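Side-chain contacts in L-lysine 6-monooxygenase involved in desferrioxamine biosynthesis (Erwinia amylovora CFBP1430, PDB 5O8P), which probably hydroxylates a terminal amine of cadaverine, using FAD and NADPH, in desferrioxamine siderophore biosynthesis: residues B[17-22]-B[397-402]; B[403-408]-B[416-421]. One frame throughout, in Å; residues are numbered along the deposited sequence.

Contact 1 of 2, residues B[17-22]-B[397-402]; sequences GPFNLG and GMACYR. With FAD (flavin-adenine dinucleotide), chain C.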
ATOM      1  N   GLY B  17      15.868 -27.342  14.793  1.00 41.24           N
ATOM      2  CA  GLY B  17      15.566 -25.990  14.347  1.00 44.66           C
ATOM      3  C   GLY B  17      14.228 -26.030  13.665  1.00 44.79           C
ATOM      4  O   GLY B  17      13.578 -27.069  13.685  1.00 52.05           O
ATOM      5  N   PRO B  18      13.805 -24.915  13.049  1.00 43.62           N
ATOM      6  CA  PRO B  18      12.515 -24.918  12.350  1.00 41.32           C
ATOM      7  C   PRO B  18      12.445 -25.915  11.206  1.00 40.48           C
ATOM      8  O   PRO B  18      11.354 -26.432  10.927  1.00 44.20           O
ATOM      9  CB  PRO B  18      12.379 -23.487  11.822  1.00 41.38           C
ATOM     10  CG  PRO B  18      13.413 -22.686  12.546  1.00 45.32           C
ATOM     11  CD  PRO B  18      14.512 -23.633  12.893  1.00 45.05           C
ATOM     12  N   PHE B  19      13.583 -26.206  10.579  1.00 36.16           N
ATOM     13  CA  PHE B  19      13.613 -27.221   9.521  1.00 33.22           C
ATOM     14  C   PHE B  19      13.334 -28.654  10.012  1.00 32.51           C
ATOM     15  O   PHE B  19      12.404 -29.286   9.517  1.00 36.93           O
ATOM     16  CB  PHE B  19      14.924 -27.151   8.724  1.00 29.12           C
ATOM     17  CG  PHE B  19      15.153 -25.825   8.078  1.00 29.49           C
ATOM     18  CD1 PHE B  19      14.123 -25.173   7.378  1.00 32.90           C
ATOM     19  CD2 PHE B  19      16.384 -25.225   8.125  1.00 29.42           C
ATOM     20  CE1 PHE B  19      14.320 -23.951   6.783  1.00 29.98           C
ATOM     21  CE2 PHE B  19      16.584 -23.993   7.512  1.00 30.79           C
ATOM     22  CZ  PHE B  19      15.547 -23.359   6.866  1.00 29.95           C
ATOM     23  N   ASN B  20      14.099 -29.160  10.980  1.00 30.73           N
ATOM     24  CA  ASN B  20      13.815 -30.503  11.528  1.00 30.05           C
ATOM     25  C   ASN B  20      12.534 -30.554  12.336  1.00 29.34           C
ATOM     26  O   ASN B  20      11.914 -31.604  12.401  1.00 32.71           O
ATOM     27  CB  ASN B  20      14.966 -31.063  12.361  1.00 29.41           C
ATOM     28  CG  ASN B  20      15.983 -31.841  11.540  1.00 29.59           C
ATOM     29  OD1 ASN B  20      15.805 -32.049  10.355  1.00 30.79           O
ATOM     30  ND2 ASN B  20      17.061 -32.269  12.175  1.00 32.20           N
ATOM     31  N   LEU B  21      12.119 -29.443  12.936  1.00 29.74           N
ATOM     32  CA  LEU B  21      10.812 -29.390  13.600  1.00 32.08           C
ATOM     33  C   LEU B  21       9.714 -29.569  12.557  1.00 36.69           C
ATOM     34  O   LEU B  21       8.690 -30.202  12.818  1.00 37.70           O
ATOM     35  CB  LEU B  21      10.623 -28.073  14.356  1.00 31.95           C
ATOM     36  CG  LEU B  21       9.309 -27.924  15.130  1.00 31.86           C
ATOM     37  CD1 LEU B  21       9.176 -29.011  16.187  1.00 33.19           C
ATOM     38  CD2 LEU B  21       9.177 -26.543  15.779  1.00 31.47           C
ATOM     39  N   GLY B  22       9.928 -29.002  11.370  1.00 40.43           N
ATOM     40  CA  GLY B  22       9.045 -29.229  10.229  1.00 38.98           C
ATOM     41  C   GLY B  22       8.998 -30.687   9.857  1.00 37.03           C
ATOM     42  O   GLY B  22       7.924 -31.291   9.861  1.00 41.04           O
ATOM     43  N   GLY B 397      10.290 -20.859   3.549  1.00 42.32           N
ATOM     44  CA  GLY B 397       9.415 -21.138   2.415  1.00 40.20           C
ATOM     45  C   GLY B 397       9.729 -22.377   1.606  1.00 39.71           C
ATOM     46  O   GLY B 397       8.838 -22.891   0.937  1.00 44.66           O
ATOM     47  N   MET B 398      10.969 -22.860   1.645  1.00 40.08           N
ATOM     48  CA  MET B 398      11.319 -24.120   0.970  1.00 46.13           C
ATOM     49  C   MET B 398      11.649 -25.263   1.934  1.00 45.78           C
ATOM     50  O   MET B 398      12.281 -26.252   1.548  1.00 40.75           O
ATOM     51  CB  MET B 398      12.444 -23.868  -0.034  1.00 48.80           C
ATOM     52  CG  MET B 398      11.997 -22.968  -1.175  1.00 53.06           C
ATOM     53  SD  MET B 398      10.685 -23.673  -2.212  1.00 54.08           S
ATOM     54  CE  MET B 398      11.625 -24.781  -3.287  1.00 52.92           C
ATOM     55  N   ALA B 399      11.161 -25.137   3.170  1.00 44.25           N
ATOM     56  CA  ALA B 399      11.380 -26.132   4.206  1.00 41.61           C
ATOM     57  C   ALA B 399      10.510 -27.339   3.938  1.00 39.59           C
ATOM     58  O   ALA B 399      10.995 -28.468   3.981  1.00 45.88           O
ATOM     59  CB  ALA B 399      11.074 -25.550   5.575  1.00 45.10           C
ATOM     60  N   CYS B 400       9.228 -27.108   3.662  1.00 36.50           N
ATOM     61  CA  CYS B 400       8.316 -28.203   3.284  1.00 36.17           C
ATOM     62  C   CYS B 400       8.717 -28.907   1.981  1.00 36.65           C
ATOM     63  O   CYS B 400       8.573 -30.123   1.894  1.00 31.02           O
ATOM     64  CB  CYS B 400       6.883 -27.720   3.163  1.00 36.80           C
ATOM     65  SG  CYS B 400       6.061 -27.506   4.737  1.00 42.06           S
ATOM     66  N   TYR B 401       9.217 -28.158   0.985  1.00 37.63           N
ATOM     67  CA  TYR B 401       9.720 -28.786  -0.238  1.00 34.76           C
ATOM     68  C   TYR B 401      10.819 -29.792   0.129  1.00 33.28           C
ATOM     69  O   TYR B 401      10.706 -30.982  -0.194  1.00 30.58           O
ATOM     70  CB  TYR B 401      10.248 -27.769  -1.286  1.00 34.38           C
ATOM     71  CG  TYR B 401      10.920 -28.456  -2.467  1.00 31.90           C
ATOM     72  CD1 TYR B 401      10.162 -29.121  -3.430  1.00 31.68           C
ATOM     73  CD2 TYR B 401      12.313 -28.497  -2.591  1.00 32.12           C
ATOM     74  CE1 TYR B 401      10.768 -29.815  -4.471  1.00 33.29           C
ATOM     75  CE2 TYR B 401      12.928 -29.158  -3.650  1.00 33.62           C
ATOM     76  CZ  TYR B 401      12.140 -29.817  -4.592  1.00 33.90           C
ATOM     77  OH  TYR B 401      12.683 -30.504  -5.655  1.00 33.82           O
ATOM     78  N   ARG B 402      11.851 -29.313   0.823  1.00 31.30           N
ATOM     79  CA  ARG B 402      13.002 -30.161   1.163  1.00 34.82           C
ATOM     80  C   ARG B 402      12.576 -31.357   2.042  1.00 33.69           C
ATOM     81  O   ARG B 402      12.911 -32.510   1.743  1.00 31.06           O
ATOM     82  CB  ARG B 402      14.118 -29.345   1.841  1.00 36.14           C
ATOM     83  CG  ARG B 402      15.463 -30.066   1.944  1.00 36.85           C
ATOM     84  CD  ARG B 402      16.565 -29.267   2.617  1.00 38.29           C
ATOM     85  NE  ARG B 402      16.046 -28.415   3.689  1.00 42.92           N
ATOM     86  CZ  ARG B 402      16.227 -27.100   3.815  1.00 47.72           C
ATOM     87  NH1 ARG B 402      17.007 -26.409   2.984  1.00 49.86           N
ATOM     88  NH2 ARG B 402      15.657 -26.467   4.835  1.00 52.96           N
TER
HETATM   89  PA  FAD C 501      18.636 -23.670  14.217  1.00 81.94           P
HETATM   90  O1A FAD C 501      17.922 -22.706  15.146  1.00 74.09           O
HETATM   91  O2A FAD C 501      20.096 -23.449  13.904  1.00 70.04           O
HETATM   92  O5B FAD C 501      18.428 -25.130  14.876  1.00 89.76           O
HETATM   93  C5B FAD C 501      19.517 -25.978  15.227  1.00 93.35           C
HETATM   94  C4B FAD C 501      19.284 -26.742  16.525  1.00 92.51           C
HETATM   95  O4B FAD C 501      20.181 -27.863  16.581  1.00 91.14           O
HETATM   96  C3B FAD C 501      19.572 -25.899  17.762  1.00 92.41           C
HETATM   97  O3B FAD C 501      18.492 -26.056  18.691  1.00 71.22           O
HETATM   98  C2B FAD C 501      20.912 -26.421  18.280  1.00 93.74           C
HETATM   99  O2B FAD C 501      21.065 -26.338  19.701  1.00102.75           O
HETATM  100  C1B FAD C 501      20.883 -27.870  17.833  1.00 89.91           C
HETATM  101  N9A FAD C 501      22.198 -28.562  17.760  1.00 89.25           N
HETATM  102  C8A FAD C 501      23.333 -28.168  17.146  1.00 89.69           C
HETATM  103  N7A FAD C 501      24.314 -29.099  17.317  1.00 85.07           N
HETATM  104  C5A FAD C 501      23.804 -30.110  18.052  1.00 83.69           C
HETATM  105  C6A FAD C 501      24.278 -31.408  18.606  1.00 80.99           C
HETATM  106  N6A FAD C 501      25.548 -31.835  18.401  1.00 86.95           N
HETATM  107  N1A FAD C 501      23.399 -32.159  19.321  1.00 75.99           N
HETATM  108  C2A FAD C 501      22.129 -31.758  19.543  1.00 77.16           C
HETATM  109  N3A FAD C 501      21.640 -30.593  19.078  1.00 71.15           N
HETATM  110  C4A FAD C 501      22.408 -29.746  18.339  1.00 82.70           C
HETATM  111  N1  FAD C 501      14.369 -17.304   7.393  1.00100.83           N
HETATM  112  C2  FAD C 501      13.137 -17.106   6.857  1.00100.06           C
HETATM  113  O2  FAD C 501      12.808 -17.794   5.864  1.00 91.22           O
HETATM  114  N3  FAD C 501      12.264 -16.206   7.363  1.00100.91           N
HETATM  115  C4  FAD C 501      12.566 -15.443   8.429  1.00 95.54           C
HETATM  116  O4  FAD C 501      11.747 -14.616   8.873  1.00 90.37           O
HETATM  117  C4X FAD C 501      13.895 -15.598   9.073  1.00 93.34           C
HETATM  118  N5  FAD C 501      14.258 -14.865  10.147  1.00 83.55           N
HETATM  119  C5X FAD C 501      15.479 -15.030  10.709  1.00 95.47           C
HETATM  120  C6  FAD C 501      15.800 -14.244  11.814  1.00103.36           C
HETATM  121  C7  FAD C 501      17.036 -14.358  12.446  1.00104.55           C
HETATM  122  C7M FAD C 501      17.361 -13.493  13.639  1.00 95.80           C
HETATM  123  C8  FAD C 501      18.028 -15.342  11.924  1.00103.41           C
HETATM  124  C8M FAD C 501      19.371 -15.484  12.588  1.00 98.10           C
HETATM  125  C9  FAD C 501      17.718 -16.131  10.815  1.00105.69           C
HETATM  126  C9A FAD C 501      16.473 -16.028  10.168  1.00105.54           C
HETATM  127  N10 FAD C 501      16.106 -16.821   9.028  1.00112.87           N
HETATM  128  C10 FAD C 501      14.814 -16.606   8.470  1.00101.91           C
HETATM  129  C1' FAD C 501      16.992 -17.843   8.407  1.00113.15           C
HETATM  130  C2' FAD C 501      16.724 -19.269   8.945  1.00109.04           C
HETATM  131  O2' FAD C 501      15.308 -19.542   8.965  1.00 95.16           O
HETATM  132  C3' FAD C 501      17.319 -19.530  10.342  1.00102.86           C
HETATM  133  O3' FAD C 501      18.746 -19.369  10.317  1.00101.10           O
HETATM  134  C4' FAD C 501      16.997 -20.926  10.891  1.00 97.60           C
HETATM  135  O4' FAD C 501      17.027 -20.894  12.322  1.00 78.97           O
HETATM  136  C5' FAD C 501      17.971 -21.995  10.404  1.00 99.50           C
HETATM  137  O5' FAD C 501      17.342 -23.275  10.492  1.00 99.51           O
HETATM  138  P   FAD C 501      17.968 -24.428  11.410  1.00 83.70           P
HETATM  139  O1P FAD C 501      17.042 -25.625  11.351  1.00 76.54           O
HETATM  140  O2P FAD C 501      19.385 -24.546  10.924  1.00 68.07           O
HETATM  141  O3P FAD C 501      17.775 -23.664  12.835  1.00 95.50           O
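Arg402 points the NH2 corner of its guanidinium at one face of the Phe19 ring, with NH2 standing 3.2 Å above the ring plane, over its centre. This is a cation-pi pair: CZ of Arg402 is 4.5 Å from the centroid of the Phe19 ring and 7° off the ring normal. The two planes are 79° apart, so the guanidinium does not stack flat but turns its own edge, at NH2, to the ring face. The chain leaves with CG anti to the backbone N of Arg402, and a bend at chi3 (35°) turns the head to the phenyl group. Its other nitrogens are held from outside the two segments: NH1 by a salt bridge to Glu385 and a hydrogen bond to the carbonyl of Thr393, NE by a hydrogen bond to Gln382, which should fix the rotation of the group. Beside the ring rather than over it sits the methyl of Ala399, with CB 3.6 Å from Phe19 CD1. Helix 18-27 follows strand 8-14 and precedes the parallel strand 35-38, the beta-alpha-beta start of a dinucleotide-binding fold. Gly17, with no side chain to run into O1P of FAD, lies at the N-cap of that helix against the pyrophosphate, while CD of Pro18 lies 3.3 Å from the bridging O3P of FAD. Phe19 belongs to the same pocket, its CE2 lying 3.2 Å from O5' of FAD. Asn383 and Leu396, both FAD-binding residues, lie beside the Phe19 side chain.

Contact 2 of 2, residues B[403-408]-B[416-421]; sequences NSVLLR and YPVERQ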
ATOM      1  N   ASN B 403      11.795 -31.080   3.081  1.00 32.52           N
ATOM      2  CA  ASN B 403      11.256 -32.136   3.939  1.00 33.78           C
ATOM      3  C   ASN B 403      10.455 -33.186   3.156  1.00 37.53           C
ATOM      4  O   ASN B 403      10.551 -34.388   3.437  1.00 38.77           O
ATOM      5  CB  ASN B 403      10.399 -31.535   5.072  1.00 32.22           C
ATOM      6  CG  ASN B 403      11.233 -30.848   6.144  1.00 31.03           C
ATOM      7  OD1 ASN B 403      12.331 -31.293   6.463  1.00 27.35           O
ATOM      8  ND2 ASN B 403      10.710 -29.765   6.706  1.00 32.83           N
ATOM      9  N   SER B 404       9.694 -32.737   2.161  1.00 41.26           N
ATOM     10  CA  SER B 404       8.929 -33.653   1.316  1.00 39.68           C
ATOM     11  C   SER B 404       9.784 -34.580   0.462  1.00 37.46           C
ATOM     12  O   SER B 404       9.350 -35.716   0.208  1.00 39.39           O
ATOM     13  CB  SER B 404       7.949 -32.891   0.429  1.00 39.95           C
ATOM     14  OG  SER B 404       6.926 -32.331   1.220  1.00 40.23           O
ATOM     15  N   VAL B 405      10.964 -34.119   0.021  1.00 35.27           N
ATOM     16  CA  VAL B 405      11.860 -34.992  -0.780  1.00 38.42           C
ATOM     17  C   VAL B 405      12.683 -35.885   0.151  1.00 40.02           C
ATOM     18  O   VAL B 405      13.066 -36.994  -0.225  1.00 42.06           O
ATOM     19  CB  VAL B 405      12.759 -34.253  -1.850  1.00 37.28           C
ATOM     20  CG1 VAL B 405      12.175 -32.911  -2.294  1.00 38.47           C
ATOM     21  CG2 VAL B 405      14.198 -34.069  -1.401  1.00 36.12           C
ATOM     22  N   LEU B 406      12.972 -35.392   1.354  1.00 40.92           N
ATOM     23  CA  LEU B 406      13.608 -36.216   2.359  1.00 39.05           C
ATOM     24  C   LEU B 406      12.694 -37.368   2.687  1.00 37.71           C
ATOM     25  O   LEU B 406      13.138 -38.516   2.684  1.00 40.68           O
ATOM     26  CB  LEU B 406      13.916 -35.422   3.626  1.00 41.34           C
ATOM     27  CG  LEU B 406      15.014 -34.371   3.550  1.00 39.72           C
ATOM     28  CD1 LEU B 406      15.131 -33.702   4.912  1.00 40.90           C
ATOM     29  CD2 LEU B 406      16.327 -34.970   3.103  1.00 40.09           C
ATOM     30  N   LEU B 407      11.419 -37.079   2.944  1.00 35.60           N
ATOM     31  CA  LEU B 407      10.468 -38.152   3.250  1.00 36.21           C
ATOM     32  C   LEU B 407      10.315 -39.134   2.102  1.00 37.08           C
ATOM     33  O   LEU B 407      10.133 -40.314   2.335  1.00 49.79           O
ATOM     34  CB  LEU B 407       9.112 -37.599   3.712  1.00 34.23           C
ATOM     35  CG  LEU B 407       9.161 -37.088   5.157  1.00 34.72           C
ATOM     36  CD1 LEU B 407       7.886 -36.374   5.557  1.00 34.22           C
ATOM     37  CD2 LEU B 407       9.440 -38.225   6.132  1.00 36.00           C
ATOM     38  N   ARG B 408      10.425 -38.666   0.865  1.00 39.72           N
ATOM     39  CA  ARG B 408      10.373 -39.556  -0.307  1.00 39.76           C
ATOM     40  C   ARG B 408      11.572 -40.514  -0.360  1.00 36.42           C
ATOM     41  O   ARG B 408      11.428 -41.681  -0.731  1.00 36.42           O
ATOM     42  CB  ARG B 408      10.275 -38.742  -1.602  1.00 41.88           C
ATOM     43  CG  ARG B 408       9.909 -39.553  -2.833  1.00 44.42           C
ATOM     44  CD  ARG B 408       9.653 -38.621  -4.010  1.00 51.08           C
ATOM     45  NE  ARG B 408      10.898 -37.960  -4.424  1.00 53.52           N
ATOM     46  CZ  ARG B 408      11.001 -36.781  -5.049  1.00 49.85           C
ATOM     47  NH1 ARG B 408       9.922 -36.048  -5.330  1.00 50.81           N
ATOM     48  NH2 ARG B 408      12.213 -36.318  -5.355  1.00 46.69           N
ATOM     49  N   TYR B 416       4.243 -36.851   0.606  1.00 44.54           N
ATOM     50  CA  TYR B 416       3.638 -35.560   0.329  1.00 40.30           C
ATOM     51  C   TYR B 416       4.062 -35.181  -1.073  1.00 42.12           C
ATOM     52  O   TYR B 416       5.258 -35.274  -1.387  1.00 48.31           O
ATOM     53  CB  TYR B 416       4.139 -34.537   1.319  1.00 36.72           C
ATOM     54  CG  TYR B 416       3.721 -34.819   2.730  1.00 35.82           C
ATOM     55  CD1 TYR B 416       2.439 -34.527   3.170  1.00 34.08           C
ATOM     56  CD2 TYR B 416       4.614 -35.372   3.636  1.00 34.71           C
ATOM     57  CE1 TYR B 416       2.062 -34.770   4.479  1.00 33.67           C
ATOM     58  CE2 TYR B 416       4.248 -35.608   4.952  1.00 34.68           C
ATOM     59  CZ  TYR B 416       2.967 -35.300   5.369  1.00 34.75           C
ATOM     60  OH  TYR B 416       2.583 -35.524   6.672  1.00 36.51           O
ATOM     61  N   PRO B 417       3.101 -34.748  -1.915  1.00 43.99           N
ATOM     62  CA  PRO B 417       3.405 -34.510  -3.321  1.00 43.22           C
ATOM     63  C   PRO B 417       4.411 -33.378  -3.490  1.00 39.81           C
ATOM     64  O   PRO B 417       4.288 -32.336  -2.864  1.00 37.29           O
ATOM     65  CB  PRO B 417       2.039 -34.155  -3.928  1.00 42.51           C
ATOM     66  CG  PRO B 417       1.254 -33.599  -2.803  1.00 40.94           C
ATOM     67  CD  PRO B 417       1.737 -34.303  -1.569  1.00 43.92           C
ATOM     68  N   VAL B 418       5.406 -33.623  -4.329  1.00 39.25           N
ATOM     69  CA  VAL B 418       6.529 -32.744  -4.510  1.00 41.73           C
ATOM     70  C   VAL B 418       6.394 -32.133  -5.895  1.00 42.70           C
ATOM     71  O   VAL B 418       6.521 -32.844  -6.909  1.00 48.11           O
ATOM     72  CB  VAL B 418       7.852 -33.534  -4.413  1.00 43.85           C
ATOM     73  CG1 VAL B 418       9.039 -32.586  -4.484  1.00 45.67           C
ATOM     74  CG2 VAL B 418       7.895 -34.366  -3.140  1.00 43.56           C
ATOM     75  N   GLU B 419       6.150 -30.821  -5.940  1.00 42.85           N
ATOM     76  CA  GLU B 419       6.023 -30.111  -7.192  1.00 46.54           C
ATOM     77  C   GLU B 419       7.342 -30.170  -7.970  1.00 48.63           C
ATOM     78  O   GLU B 419       8.417 -30.057  -7.381  1.00 50.04           O
ATOM     79  CB  GLU B 419       5.589 -28.671  -6.949  1.00 47.82           C
ATOM     80  CG  GLU B 419       4.125 -28.546  -6.546  1.00 52.83           C
ATOM     81  CD  GLU B 419       3.876 -28.551  -5.048  1.00 53.95           C
ATOM     82  OE1 GLU B 419       4.722 -29.087  -4.294  1.00 49.71           O
ATOM     83  OE2 GLU B 419       2.813 -28.025  -4.632  1.00 57.06           O
ATOM     84  N   ARG B 420       7.242 -30.489  -9.253  1.00 50.50           N
ATOM     85  CA  ARG B 420       8.381 -30.364 -10.173  1.00 49.80           C
ATOM     86  C   ARG B 420       8.411 -29.016 -10.873  1.00 48.51           C
ATOM     87  O   ARG B 420       9.428 -28.646 -11.427  1.00 46.98           O
ATOM     88  CB  ARG B 420       8.325 -31.442 -11.241  1.00 54.29           C
ATOM     89  CG  ARG B 420       8.320 -32.870 -10.727  1.00 60.00           C
ATOM     90  CD  ARG B 420       8.754 -33.875 -11.800  1.00 73.04           C
ATOM     91  NE  ARG B 420       8.340 -35.254 -11.484  1.00 88.53           N
ATOM     92  CZ  ARG B 420       9.073 -36.192 -10.860  1.00 85.59           C
ATOM     93  NH1 ARG B 420      10.324 -35.970 -10.443  1.00 87.82           N
ATOM     94  NH2 ARG B 420       8.541 -37.393 -10.653  1.00 82.35           N
ATOM     95  N   GLN B 421       7.284 -28.305 -10.898  1.00 54.12           N
ATOM     96  CA  GLN B 421       7.119 -27.148 -11.784  1.00 51.63           C
ATOM     97  C   GLN B 421       6.018 -26.208 -11.309  1.00 48.87           C
ATOM     98  O   GLN B 421       4.847 -26.479 -11.546  1.00 55.07           O
ATOM     99  CB  GLN B 421       6.856 -27.608 -13.239  1.00 58.67           C
ATOM    100  CG  GLN B 421       6.719 -26.462 -14.245  1.00 71.51           C
ATOM    101  CD  GLN B 421       7.440 -26.707 -15.550  1.00 76.26           C
ATOM    102  OE1 GLN B 421       8.442 -27.420 -15.599  1.00 83.35           O
ATOM    103  NE2 GLN B 421       6.948 -26.091 -16.606  1.00 79.09           N
TER
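The extended 416-421 segment passes helical residues 403-408 with the backbones nearest at Ser404 and Tyr416, whose CA atoms are 5.7 Å apart. Val418 carries most of the contact. Its CG1 is anti to the backbone N (chi1 -175°), which splits the two methyls between different partners: CG1 meets Val405 CG1 at 3.8 Å, the two side chains crossing at about a right angle, while CG2 lies 3.9 Å from Ser404 CB. Arg408 approaches the same valine from further along the helix. Its chain is bent at chi3 (68°), and NH1 of Arg408 ends 3.4 Å from Val418 CB, a van der Waals contact of the charged group, whose salt bridge is to Glu414. One carboxylate holds both the arginine head and the loop backbone, Glu414 OE1 pairing with Arg408 NH1 and OE2 accepting a hydrogen bond from Val418 N. At the other end Leu407 sets CD1 against the edge of the Tyr416 ring, in its plane and 3.8 Å from CE2 of Tyr416. Ser404 OG, bonded to the carbonyl O of Cys400, lies 3.6 Å from Tyr416 CB. Beyond the loop, Glu419 forms a salt bridge with Lys82 of the second subunit. On the inner side, Tyr416 OH bonds to the carbonyl of Leu26, and Leu407 packs on Leu23 and Leu26, all on helix 18-27, which follows strand 8-14 of the mixed sheet.

In the fold
From the N terminus, strand 8-14 leads into helix 18-27, whose first turn waits for its partner until the chain has passed through the five-stranded parallel sheet with its surrounding helices and returned. Contact 1 closes that long loop of 374 residues. Contact 2 then follows in series, closing a short return of seven residues, the first two still in helix 399-410. The two neither nest nor cross; they occupy successive turns of that one helix, with centres 12 Å apart. They touch through Tyr401 and Val418 and, by a weak hydrogen bond, Asn403 ND2 and Phe19 O. Contact 1 ties helix 399-410 to the FAD site, contact 2 ties the C-terminal loop to the same helix, and both border the second subunit.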